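Local structure of NADP-dependent alcohol dehydrogenase (Entamoeba histolytica, 2OUI) at residues Gly235-Val240 with Met255-Ser260; Gly167-Val172 with Arg193-Gly198; Gly259-Asn264 with His287-Gly292; Gln251-Ile256 with Pro275-Glu280. The protein catalyses the NADP-dependent interconversion of alcohols and aldehydes, and probably ketones, as a zinc-binding tetrameric dehydrogenase. The protein carries 1 engineered substitution. All coordinates share one frame; numbering follows the deposited sequence.

Contact 1: residues Gly235-Val240 with Met255-Ser260; sequences GVDKVV and MIKPGS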
loop_
_atom_site.group_PDB
_atom_site.type_symbol
_atom_site.label_atom_id
_atom_site.label_comp_id
_atom_site.label_asym_id
_atom_site.label_seq_id
_atom_site.Cartn_x
_atom_site.Cartn_y
_atom_site.Cartn_z
ATOM N N GLY A 235 22.528 -0.988 11.174
ATOM C CA GLY A 235 21.510 0.054 11.287
ATOM C C GLY A 235 20.188 -0.535 11.732
ATOM O O GLY A 235 20.073 -1.743 11.958
ATOM N N VAL A 236 19.178 0.321 11.862
ATOM C CA VAL A 236 17.846 -0.105 12.283
ATOM C C VAL A 236 16.930 -0.197 11.074
ATOM O O VAL A 236 17.261 0.331 10.007
ATOM C CB VAL A 236 17.251 0.885 13.327
ATOM C CG1 VAL A 236 18.131 0.962 14.555
ATOM C CG2 VAL A 236 17.056 2.296 12.714
ATOM N N ASP A 237 15.774 -0.854 11.227
ATOM C CA ASP A 237 14.839 -1.047 10.106
ATOM C C ASP A 237 14.053 0.208 9.767
ATOM O O ASP A 237 13.876 0.522 8.583
ATOM C CB ASP A 237 13.858 -2.186 10.417
ATOM C CG ASP A 237 14.556 -3.520 10.578
ATOM O OD1 ASP A 237 15.353 -3.890 9.693
ATOM O OD2 ASP A 237 14.350 -4.198 11.601
ATOM N N LYS A 238 13.536 0.882 10.802
ATOM C CA LYS A 238 12.646 2.045 10.642
ATOM C C LYS A 238 13.000 3.081 11.724
ATOM O O LYS A 238 13.496 2.725 12.794
ATOM C CB LYS A 238 11.186 1.626 10.830
ATOM C CG LYS A 238 10.703 0.449 9.924
ATOM C CD LYS A 238 10.650 0.792 8.418
ATOM C CE LYS A 238 10.708 -0.484 7.557
ATOM N NZ LYS A 238 9.621 -1.434 7.883
ATOM N N VAL A 239 12.719 4.348 11.445
ATOM C CA VAL A 239 13.033 5.436 12.377
ATOM C C VAL A 239 11.826 6.385 12.479
ATOM O O VAL A 239 11.234 6.760 11.458
ATOM C CB VAL A 239 14.291 6.248 11.929
ATOM C CG1 VAL A 239 14.508 7.456 12.850
ATOM C CG2 VAL A 239 15.543 5.377 11.903
ATOM N N VAL A 240 11.459 6.750 13.716
ATOM C CA VAL A 240 10.456 7.800 13.964
ATOM C C VAL A 240 11.202 9.000 14.539
ATOM O O VAL A 240 12.069 8.856 15.411
ATOM C CB VAL A 240 9.375 7.352 14.996
ATOM C CG1 VAL A 240 8.375 8.481 15.216
ATOM C CG2 VAL A 240 8.655 6.066 14.546
ATOM N N MET A 255 21.577 6.165 10.508
ATOM C CA MET A 255 21.391 4.966 11.336
ATOM C C MET A 255 20.466 3.920 10.716
ATOM O O MET A 255 20.363 2.808 11.257
ATOM C CB MET A 255 20.830 5.339 12.711
ATOM C CG MET A 255 19.411 5.798 12.612
ATOM S SD MET A 255 18.722 6.084 14.271
ATOM C CE MET A 255 19.687 7.510 14.827
ATOM N N ILE A 256 19.822 4.261 9.597
ATOM C CA ILE A 256 18.778 3.421 9.013
ATOM C C ILE A 256 19.290 2.590 7.837
ATOM O O ILE A 256 20.162 3.036 7.069
ATOM C CB ILE A 256 17.534 4.257 8.609
ATOM C CG1 ILE A 256 16.259 3.388 8.592
ATOM C CG2 ILE A 256 17.753 5.012 7.293
ATOM C CD1 ILE A 256 14.980 4.202 8.347
ATOM N N LYS A 257 18.775 1.370 7.710
ATOM C CA LYS A 257 19.137 0.508 6.569
ATOM C C LYS A 257 18.594 1.102 5.266
ATOM O O LYS A 257 17.608 1.857 5.304
ATOM C CB LYS A 257 18.444 -0.851 6.755
ATOM C CG LYS A 257 18.989 -1.678 7.897
ATOM C CD LYS A 257 18.145 -2.954 8.066
ATOM C CE LYS A 257 18.742 -3.880 9.116
ATOM N NZ LYS A 257 17.847 -5.078 9.242
ATOM N N PRO A 258 19.143 0.685 4.101
ATOM C CA PRO A 258 18.493 1.044 2.843
ATOM C C PRO A 258 17.182 0.280 2.699
ATOM O O PRO A 258 17.032 -0.798 3.289
ATOM C CB PRO A 258 19.481 0.537 1.786
ATOM C CG PRO A 258 20.176 -0.632 2.458
ATOM C CD PRO A 258 20.354 -0.140 3.875
ATOM N N GLY A 259 16.228 0.840 1.966
ATOM C CA GLY A 259 14.899 0.225 1.879
ATOM C C GLY A 259 14.149 0.305 3.195
ATOM O O GLY A 259 13.955 -0.706 3.928
ATOM N N SER A 260 13.747 1.517 3.525
ATOM C CA SER A 260 13.277 1.762 4.889
ATOM C C SER A 260 12.489 3.036 4.894
ATOM O O SER A 260 12.341 3.693 3.845
ATOM C CB SER A 260 14.478 1.930 5.795
ATOM O OG SER A 260 15.188 3.078 5.358
HETATM O O HOH W 1 14.117 -1.346 6.667
#

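Contact 2: residues Gly167-Val172 with Arg193-Gly198; sequences GDTVCV and RIFAVG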
loop_
_atom_site.group_PDB
_atom_site.type_symbol
_atom_site.label_atom_id
_atom_site.label_comp_id
_atom_site.label_asym_id
_atom_site.label_seq_id
_atom_site.Cartn_x
_atom_site.Cartn_y
_atom_site.Cartn_z
ATOM N N GLY A 167 8.148 -7.370 14.129
ATOM C CA GLY A 167 9.534 -7.710 14.450
ATOM C C GLY A 167 10.597 -6.697 14.045
ATOM O O GLY A 167 11.777 -6.933 14.290
ATOM N N ASP A 168 10.194 -5.556 13.479
ATOM C CA ASP A 168 11.152 -4.522 13.043
ATOM C C ASP A 168 11.945 -3.978 14.232
ATOM O O ASP A 168 11.409 -3.860 15.339
ATOM C CB ASP A 168 10.438 -3.327 12.400
ATOM C CG ASP A 168 10.278 -3.469 10.893
ATOM O OD1 ASP A 168 10.884 -4.381 10.284
ATOM O OD2 ASP A 168 9.562 -2.633 10.319
ATOM N N THR A 169 13.218 -3.657 13.992
ATOM C CA THR A 169 14.012 -2.946 14.978
ATOM C C THR A 169 13.829 -1.456 14.636
ATOM O O THR A 169 14.054 -1.037 13.497
ATOM C CB THR A 169 15.490 -3.372 14.866
ATOM O OG1 THR A 169 15.614 -4.752 15.244
ATOM C CG2 THR A 169 16.407 -2.517 15.767
ATOM N N VAL A 170 13.439 -0.663 15.621
ATOM C CA VAL A 170 12.986 0.690 15.357
ATOM C C VAL A 170 13.787 1.627 16.252
ATOM O O VAL A 170 14.153 1.245 17.381
ATOM C CB VAL A 170 11.463 0.830 15.654
ATOM C CG1 VAL A 170 10.987 2.321 15.650
ATOM C CG2 VAL A 170 10.613 -0.021 14.650
ATOM N N CYS A 171 14.057 2.833 15.759
ATOM C CA CYS A 171 14.583 3.894 16.633
ATOM C C CYS A 171 13.583 5.046 16.670
ATOM O O CYS A 171 13.133 5.494 15.624
ATOM C CB CYS A 171 15.918 4.421 16.117
ATOM S SG CYS A 171 16.629 5.695 17.189
ATOM N N VAL A 172 13.229 5.495 17.871
ATOM C CA VAL A 172 12.453 6.733 18.041
ATOM C C VAL A 172 13.403 7.816 18.540
ATOM O O VAL A 172 14.031 7.651 19.596
ATOM C CB VAL A 172 11.331 6.540 19.094
ATOM C CG1 VAL A 172 10.594 7.863 19.303
ATOM C CG2 VAL A 172 10.370 5.442 18.644
ATOM N N ARG A 193 12.876 -4.887 18.893
ATOM C CA ARG A 193 13.816 -4.023 19.587
ATOM C C ARG A 193 13.460 -2.572 19.263
ATOM O O ARG A 193 13.261 -2.213 18.089
ATOM C CB ARG A 193 15.241 -4.359 19.137
ATOM C CG ARG A 193 16.306 -3.617 19.889
ATOM C CD ARG A 193 17.673 -4.265 19.656
ATOM N NE ARG A 193 18.630 -3.822 20.657
ATOM C CZ ARG A 193 19.939 -4.003 20.564
ATOM N NH1 ARG A 193 20.457 -4.630 19.500
ATOM N NH2 ARG A 193 20.732 -3.558 21.532
ATOM N N ILE A 194 13.332 -1.736 20.305
ATOM C CA ILE A 194 13.044 -0.315 20.096
ATOM C C ILE A 194 14.080 0.539 20.834
ATOM O O ILE A 194 14.163 0.480 22.067
ATOM C CB ILE A 194 11.588 0.095 20.555
ATOM C CG1 ILE A 194 10.522 -0.660 19.763
ATOM C CG2 ILE A 194 11.358 1.579 20.346
ATOM C CD1 ILE A 194 9.112 -0.577 20.412
ATOM N N PHE A 195 14.895 1.286 20.076
ATOM C CA PHE A 195 15.831 2.255 20.658
ATOM C C PHE A 195 15.083 3.564 20.844
ATOM O O PHE A 195 14.368 3.987 19.945
ATOM C CB PHE A 195 16.998 2.526 19.710
ATOM C CG PHE A 195 17.860 1.322 19.451
ATOM C CD1 PHE A 195 17.592 0.474 18.380
ATOM C CD2 PHE A 195 18.932 1.053 20.276
ATOM C CE1 PHE A 195 18.408 -0.651 18.161
ATOM C CE2 PHE A 195 19.753 -0.061 20.061
ATOM C CZ PHE A 195 19.484 -0.910 18.984
ATOM N N ALA A 196 15.271 4.197 21.991
ATOM C CA ALA A 196 14.612 5.480 22.299
ATOM C C ALA A 196 15.726 6.477 22.614
ATOM O O ALA A 196 16.438 6.336 23.608
ATOM C CB ALA A 196 13.668 5.318 23.498
ATOM N N VAL A 197 15.884 7.472 21.748
ATOM C CA VAL A 197 16.935 8.456 21.900
ATOM C C VAL A 197 16.368 9.636 22.688
ATOM O O VAL A 197 15.492 10.368 22.209
ATOM C CB VAL A 197 17.450 8.931 20.528
ATOM C CG1 VAL A 197 18.506 10.018 20.698
ATOM C CG2 VAL A 197 17.993 7.733 19.722
ATOM N N GLY A 198 16.851 9.794 23.909
ATOM C CA GLY A 198 16.448 10.927 24.744
ATOM C C GLY A 198 17.466 11.097 25.851
ATOM O O GLY A 198 18.341 10.240 26.056
HETATM O O HOH W 2 13.506 -6.347 16.495
#

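Contact 3: residues Gly259-Asn264 with His287-Gly292; sequences GSDIGN and HKHIHG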
loop_
_atom_site.group_PDB
_atom_site.type_symbol
_atom_site.label_atom_id
_atom_site.label_comp_id
_atom_site.label_asym_id
_atom_site.label_seq_id
_atom_site.Cartn_x
_atom_site.Cartn_y
_atom_site.Cartn_z
ATOM N N GLY A 259 16.228 0.840 1.966
ATOM C CA GLY A 259 14.899 0.225 1.879
ATOM C C GLY A 259 14.149 0.305 3.195
ATOM O O GLY A 259 13.955 -0.706 3.928
ATOM N N SER A 260 13.747 1.517 3.525
ATOM C CA SER A 260 13.277 1.762 4.889
ATOM C C SER A 260 12.489 3.036 4.894
ATOM O O SER A 260 12.341 3.693 3.845
ATOM C CB SER A 260 14.478 1.930 5.795
ATOM O OG SER A 260 15.188 3.078 5.358
ATOM N N ASP A 261 11.985 3.400 6.082
ATOM C CA ASP A 261 11.104 4.566 6.205
ATOM C C ASP A 261 11.472 5.376 7.438
ATOM O O ASP A 261 11.723 4.811 8.495
ATOM C CB ASP A 261 9.642 4.130 6.302
ATOM C CG ASP A 261 9.154 3.490 5.020
ATOM O OD1 ASP A 261 8.664 4.218 4.127
ATOM O OD2 ASP A 261 9.245 2.245 4.922
ATOM N N ILE A 262 11.541 6.691 7.254
ATOM C CA ILE A 262 11.713 7.658 8.356
ATOM C C ILE A 262 10.406 8.407 8.487
ATOM O O ILE A 262 9.964 9.068 7.547
ATOM C CB ILE A 262 12.857 8.640 8.032
ATOM C CG1 ILE A 262 14.173 7.842 7.881
ATOM C CG2 ILE A 262 12.940 9.761 9.100
ATOM C CD1 ILE A 262 15.307 8.633 7.314
ATOM N N GLY A 263 9.751 8.279 9.642
ATOM C CA GLY A 263 8.487 8.967 9.861
ATOM C C GLY A 263 8.639 10.139 10.828
ATOM O O GLY A 263 8.823 9.946 12.024
ATOM N N ASN A 264 8.594 11.366 10.312
ATOM C CA ASN A 264 8.736 12.520 11.174
ATOM C C ASN A 264 7.382 13.118 11.550
ATOM O O ASN A 264 6.507 13.282 10.679
ATOM C CB ASN A 264 9.520 13.632 10.498
ATOM C CG ASN A 264 9.512 14.901 11.357
ATOM O OD1 ASN A 264 10.097 14.897 12.447
ATOM N ND2 ASN A 264 8.801 15.964 10.908
ATOM N N HIS A 287 16.565 4.156 -1.322
ATOM C CA HIS A 287 15.179 3.888 -0.854
ATOM C C HIS A 287 14.987 4.133 0.648
ATOM O O HIS A 287 14.358 3.332 1.354
ATOM C CB HIS A 287 14.701 2.464 -1.228
ATOM C CG HIS A 287 14.439 2.265 -2.701
ATOM N ND1 HIS A 287 15.403 1.799 -3.568
ATOM C CD2 HIS A 287 13.319 2.435 -3.443
ATOM C CE1 HIS A 287 14.890 1.693 -4.783
ATOM N NE2 HIS A 287 13.616 2.047 -4.727
ATOM N N LYS A 288 15.579 5.212 1.155
ATOM C CA LYS A 288 15.349 5.605 2.544
ATOM C C LYS A 288 14.252 6.656 2.453
ATOM O O LYS A 288 14.518 7.831 2.241
ATOM C CB LYS A 288 16.645 6.155 3.174
ATOM C CG LYS A 288 17.762 5.088 3.290
ATOM C CD LYS A 288 19.015 5.653 3.958
ATOM C CE LYS A 288 19.989 4.513 4.270
ATOM N NZ LYS A 288 21.248 4.957 4.994
ATOM N N HIS A 289 13.007 6.201 2.535
ATOM C CA HIS A 289 11.865 7.066 2.293
ATOM C C HIS A 289 11.708 8.041 3.447
ATOM O O HIS A 289 11.809 7.639 4.609
ATOM C CB HIS A 289 10.582 6.238 2.115
ATOM C CG HIS A 289 10.693 5.165 1.073
ATOM N ND1 HIS A 289 10.737 5.444 -0.273
ATOM C CD2 HIS A 289 10.775 3.817 1.183
ATOM C CE1 HIS A 289 10.827 4.311 -0.952
ATOM N NE2 HIS A 289 10.858 3.310 -0.091
ATOM N N ILE A 290 11.423 9.300 3.130
ATOM C CA ILE A 290 11.359 10.321 4.174
ATOM C C ILE A 290 9.942 10.874 4.213
ATOM O O ILE A 290 9.448 11.412 3.231
ATOM C CB ILE A 290 12.366 11.470 3.928
ATOM C CG1 ILE A 290 13.804 10.941 3.987
ATOM C CG2 ILE A 290 12.181 12.599 4.980
ATOM C CD1 ILE A 290 14.792 11.901 3.371
ATOM N N HIS A 291 9.307 10.728 5.376
ATOM C CA HIS A 291 7.948 11.150 5.546
ATOM C C HIS A 291 7.893 12.202 6.671
ATOM O O HIS A 291 8.708 12.194 7.637
ATOM C CB HIS A 291 7.087 9.955 5.917
ATOM C CG HIS A 291 7.280 8.748 5.039
ATOM N ND1 HIS A 291 6.701 8.624 3.793
ATOM C CD2 HIS A 291 7.949 7.591 5.257
ATOM C CE1 HIS A 291 7.008 7.441 3.283
ATOM N NE2 HIS A 291 7.764 6.797 4.155
ATOM N N GLY A 292 6.983 13.144 6.531
ATOM C CA GLY A 292 6.857 14.188 7.547
ATOM C C GLY A 292 5.417 14.613 7.513
ATOM O O GLY A 292 4.999 15.270 6.568
#

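Contact 4: residues Gln251-Ile256 with Pro275-Glu280; sequences QAVKMI and PIPRSE. Engineered in segment 275-280: Pro275 (natural residue Asp).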
loop_
_atom_site.group_PDB
_atom_site.type_symbol
_atom_site.label_atom_id
_atom_site.label_comp_id
_atom_site.label_asym_id
_atom_site.label_seq_id
_atom_site.Cartn_x
_atom_site.Cartn_y
_atom_site.Cartn_z
ATOM N N GLN A 251 20.809 12.295 11.210
ATOM C CA GLN A 251 21.045 11.174 12.133
ATOM C C GLN A 251 20.188 9.971 11.758
ATOM O O GLN A 251 20.675 8.841 11.758
ATOM C CB GLN A 251 20.769 11.582 13.584
ATOM C CG GLN A 251 21.648 12.737 14.037
ATOM C CD GLN A 251 21.393 13.123 15.466
ATOM O OE1 GLN A 251 22.335 13.278 16.268
ATOM N NE2 GLN A 251 20.129 13.284 15.808
ATOM N N ALA A 252 18.917 10.215 11.451
ATOM C CA ALA A 252 17.988 9.146 11.021
ATOM C C ALA A 252 18.512 8.432 9.775
ATOM O O ALA A 252 18.556 7.202 9.726
ATOM C CB ALA A 252 16.615 9.732 10.752
ATOM N N VAL A 253 18.957 9.203 8.779
ATOM C CA VAL A 253 19.411 8.617 7.526
ATOM C C VAL A 253 20.683 7.803 7.776
ATOM O O VAL A 253 20.885 6.767 7.143
ATOM C CB VAL A 253 19.702 9.717 6.470
ATOM C CG1 VAL A 253 20.485 9.155 5.252
ATOM C CG2 VAL A 253 18.408 10.432 6.064
ATOM N N LYS A 254 21.539 8.264 8.694
ATOM C CA LYS A 254 22.817 7.565 8.924
ATOM C C LYS A 254 22.647 6.266 9.724
ATOM O O LYS A 254 23.483 5.361 9.629
ATOM C CB LYS A 254 23.844 8.478 9.592
ATOM C CG LYS A 254 24.288 9.675 8.711
ATOM C CD LYS A 254 25.145 10.658 9.500
ATOM C CE LYS A 254 25.491 11.855 8.633
ATOM N NZ LYS A 254 26.430 12.812 9.316
ATOM N N MET A 255 21.577 6.165 10.508
ATOM C CA MET A 255 21.391 4.966 11.336
ATOM C C MET A 255 20.466 3.920 10.716
ATOM O O MET A 255 20.363 2.808 11.257
ATOM C CB MET A 255 20.830 5.339 12.711
ATOM C CG MET A 255 19.411 5.798 12.612
ATOM S SD MET A 255 18.722 6.084 14.271
ATOM C CE MET A 255 19.687 7.510 14.827
ATOM N N ILE A 256 19.822 4.261 9.597
ATOM C CA ILE A 256 18.778 3.421 9.013
ATOM C C ILE A 256 19.290 2.590 7.837
ATOM O O ILE A 256 20.162 3.036 7.069
ATOM C CB ILE A 256 17.534 4.257 8.609
ATOM C CG1 ILE A 256 16.259 3.388 8.592
ATOM C CG2 ILE A 256 17.753 5.012 7.293
ATOM C CD1 ILE A 256 14.980 4.202 8.347
ATOM N N PRO A 275 18.975 19.412 6.080
ATOM C CA PRO A 275 20.005 18.791 5.238
ATOM C C PRO A 275 19.921 17.264 5.280
ATOM O O PRO A 275 19.899 16.669 6.355
ATOM C CB PRO A 275 21.327 19.287 5.848
ATOM C CG PRO A 275 20.947 20.232 6.964
ATOM C CD PRO A 275 19.540 19.889 7.358
ATOM N N ILE A 276 19.832 16.648 4.109
ATOM C CA ILE A 276 19.804 15.189 3.991
ATOM C C ILE A 276 21.155 14.808 3.405
ATOM O O ILE A 276 21.505 15.274 2.323
ATOM C CB ILE A 276 18.668 14.715 3.030
ATOM C CG1 ILE A 276 17.283 15.135 3.540
ATOM C CG2 ILE A 276 18.805 13.187 2.701
ATOM C CD1 ILE A 276 16.950 14.693 5.002
ATOM N N PRO A 277 21.944 13.994 4.124
ATOM C CA PRO A 277 23.317 13.707 3.650
ATOM C C PRO A 277 23.328 12.889 2.359
ATOM O O PRO A 277 22.790 11.763 2.308
ATOM C CB PRO A 277 23.942 12.938 4.815
ATOM C CG PRO A 277 22.765 12.363 5.565
ATOM C CD PRO A 277 21.653 13.353 5.420
ATOM N N ARG A 278 23.930 13.452 1.321
ATOM C CA ARG A 278 23.922 12.816 0.013
ATOM C C ARG A 278 24.460 11.382 0.023
ATOM O O ARG A 278 23.784 10.481 -0.450
ATOM C CB ARG A 278 24.693 13.651 -1.010
ATOM C CG ARG A 278 24.548 13.082 -2.431
ATOM C CD ARG A 278 25.400 13.836 -3.433
ATOM N NE ARG A 278 26.791 13.898 -3.001
ATOM C CZ ARG A 278 27.766 13.099 -3.418
ATOM N NH1 ARG A 278 27.559 12.154 -4.323
ATOM N NH2 ARG A 278 28.984 13.267 -2.934
ATOM N N SER A 279 25.671 11.160 0.548
ATOM C CA SER A 279 26.271 9.817 0.504
ATOM C C SER A 279 25.460 8.761 1.233
ATOM O O SER A 279 25.195 7.687 0.667
ATOM C CB SER A 279 27.705 9.814 1.044
ATOM O OG SER A 279 28.593 10.337 0.065
ATOM N N GLU A 280 25.057 9.066 2.471
ATOM C CA GLU A 280 24.281 8.114 3.305
ATOM C C GLU A 280 22.860 7.906 2.831
ATOM O O GLU A 280 22.206 6.943 3.223
ATOM C CB GLU A 280 24.267 8.545 4.763
ATOM C CG GLU A 280 25.630 8.323 5.449
ATOM C CD GLU A 280 26.564 9.533 5.303
ATOM O OE1 GLU A 280 27.655 9.522 5.933
ATOM O OE2 GLU A 280 26.215 10.496 4.569
#

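Contact 1: residues Gly235-Val240 with Met255-Ser260
Val239 packs against Ile256 in the tight part of this contact. Its CG2 lies 3.8 Å from Ile256 CD1, and Met255 CG comes to 4.0 Å from the same Val239 CG2. Ile256 holds CG1 anti to the backbone N (chi1 -155°), which brings CD1 to Val239 and sets CG1 3.5 Å from Val236 O. Beside this apolar patch the backbones pair as a short parallel bridge. Val236 N donates to Met255 O, and Val236 O accepts from Lys257 N. Gly235 CA lies 3.0 Å from Met255 O, so the backbones approach closely here. The segments belong to a Rossmann-type domain: strand 236-241 leads into helix 248-255, and the chain from 256 then turns back toward the next strand of the sheet. The other side is polar, and Lys257 there remains partly open to solvent at the edge toward a second subunit. Lys257 stretches its extended chain alongside Asp237, and NZ reaches OD1 at 2.8 Å on the syn side, 22° out of the carboxylate plane. Lys257 NZ also pairs with Glu93 of a second subunit, while Asp237 OD2 takes the backbone N of Thr169. A water bridges Asp237 O and Gly259 O. Ser260 OG turns back to Lys257 O, within its own turn, at 2.7 Å.

Contact 2: residues Gly167-Val172 with Arg193-Gly198
Strands 170-172 and 194-197 run side by side and parallel, their axes 4.6 Å apart and 18° from alignment. Val170 N donates to Arg193 O and Val170 O accepts from Phe195 N. One step on, Val172 N donates to Phe195 O and Val172 O accepts from Val197 N, the straightest of the four bonds at 177°. Helix 177-188 joins the two strands in a beta-alpha-beta unit, the first of the Rossmann-type domain. A GxGxxG-like sequence follows strand 170-173, consistent with a dinucleotide-binding turn. Cys171, Phe195 and Val197 share one face of the sheet. Cys171 SG, anti to the backbone N (chi1 -178°), leans forward along the strand to Val197 CG2 at 3.5 Å. Thr169 CG2 meets the edge of the Phe195 ring, 3.6 Å from CE1. Over the centre of the Arg193 guanidinium, 3.4 Å above its plane, sits Phe195 CZ. That guanidinium also forms a salt bridge to Asp214. On the Val170 and Ile194 face contact is slighter, with Val172 CG2 4.3 Å from Ile194 CG2. At the start of the pair a water links Gly167 O, Thr169 OG1 and Arg193 N, while Asp168 turns away to Lys238.

Contact 3: residues Gly259-Asn264 with His287-Gly292
Strands 260-264 and 288-292 form the last pair of the parallel Rossmann-type sheet, and 288-292 is its outermost strand within the chain. The strands stay in register from Ser260 beside Lys288 to Asn264 beside Gly292. Five backbone hydrogen bonds join them, from Ser260 N to His287 O at one end to Asn264 N to His291 O at the other. Asp261 and His291 carry the polar face. His291 NE2 donates to Asp261 OD1 at 2.7 Å, nearly straight at 169°. OD1 offers its anti lone pair, and the carboxylate and ring planes lie 17° apart. His291 holds CG anti to the carbonyl carbon (chi1 -49°), and the ring reaches back along the strand to the aspartate. His289 crosses the same carboxylate obliquely, its CB 3.4 Å from Asp261 OD1, and its CD2 lies 3.1 Å from Ser260 O. His289 NE2 bonds Tyr99 of a second subunit. On the opposite face Ile262 CD1 touches Ile290 CG1 at 4.3 Å, and Ile262 also packs on Val253 of helix 248-255. Asn264 CB rests 3.3 Å from His291 O, and its amide reaches Gly284 of the second subunit. The other carboxylate oxygen, Asp261 OD2, takes a bond from Asn163. The aspartate is therefore gripped through both oxygens, which fixes its rotation. Its negative charge would tend to favour a proton on His291 NE2 and could raise the basicity of that ring.

Contact 4: residues Gln251-Ile256 with Pro275-Glu280
Val253 points from helix 248-255 toward the segment 275-280. Its CB comes to 4.1 Å from Pro277 CG. From there CG1, anti to the backbone N (chi1 167°), reaches furthest across. It meets Pro277 CG at 3.9 Å, Glu280 CB at the same distance and the carbonyl of Glu280 more closely, 3.5 Å from O. The other branch, CG2, faces Ile276 CG2 at 4.4 Å, a slight touch. The valine thus fits between the proline ring and the turn that follows the strand. One step along the helix, Lys254 sends an extended chain across Pro277 and Glu280. Its CG lies 3.8 Å from Glu280 CG, and its CE passes 4.1 Å from Pro277 CG. Glu280 bends at chi2 (89°), and its carboxylate lies back near the lysine chain. The whole contact joins the end of a Rossmann-type helix to strand 273-277, which lies outside the parallel sheet. Ile276 and Pro277 pair in an antiparallel ladder with a strand of a second subunit, and Arg278 bonds Leu268 and Gly271 there. Pro275, an engineered residue, belongs to the same strand. No hydrogen bond crosses between the two segments. Lys288 NZ links them instead, donating to both Val253 O and Glu280 O. Lys254 NZ and Glu280 OE1 stay 4.9 Å apart, so their opposite charges would attract only as a loose pair. Cohesion here rests mainly on aliphatic packing, with the ammonium of Lys288 bridging the carbonyls of Val253 and Glu280 and bonding weakly to Ile256 O.

Overall arrangement
All four contacts lie in the Rossmann-type domain. Contacts 1, 2 and 3 reach the same parallel sheet, whose order runs 214-216, 194-197, 170-173, 236-241, 260-264, 288-292. Contact 2 comes first along the chain, then contact 1, which shares Gly259 and Ser260 with contact 3 and Met255 and Ile256 with contact 4. The segments of contacts 3 and 4 alternate. Centres of contacts 1 and 3 are 8 Å apart, those of contacts 2 and 4 about 17 Å. Contact 4 lies beside the sheet, packing helix 248-255 on strand 273-277. Contacts 1, 3 and 4 touch a second subunit and contacts 1 and 2 a third, so this domain takes part in the tetramer interfaces.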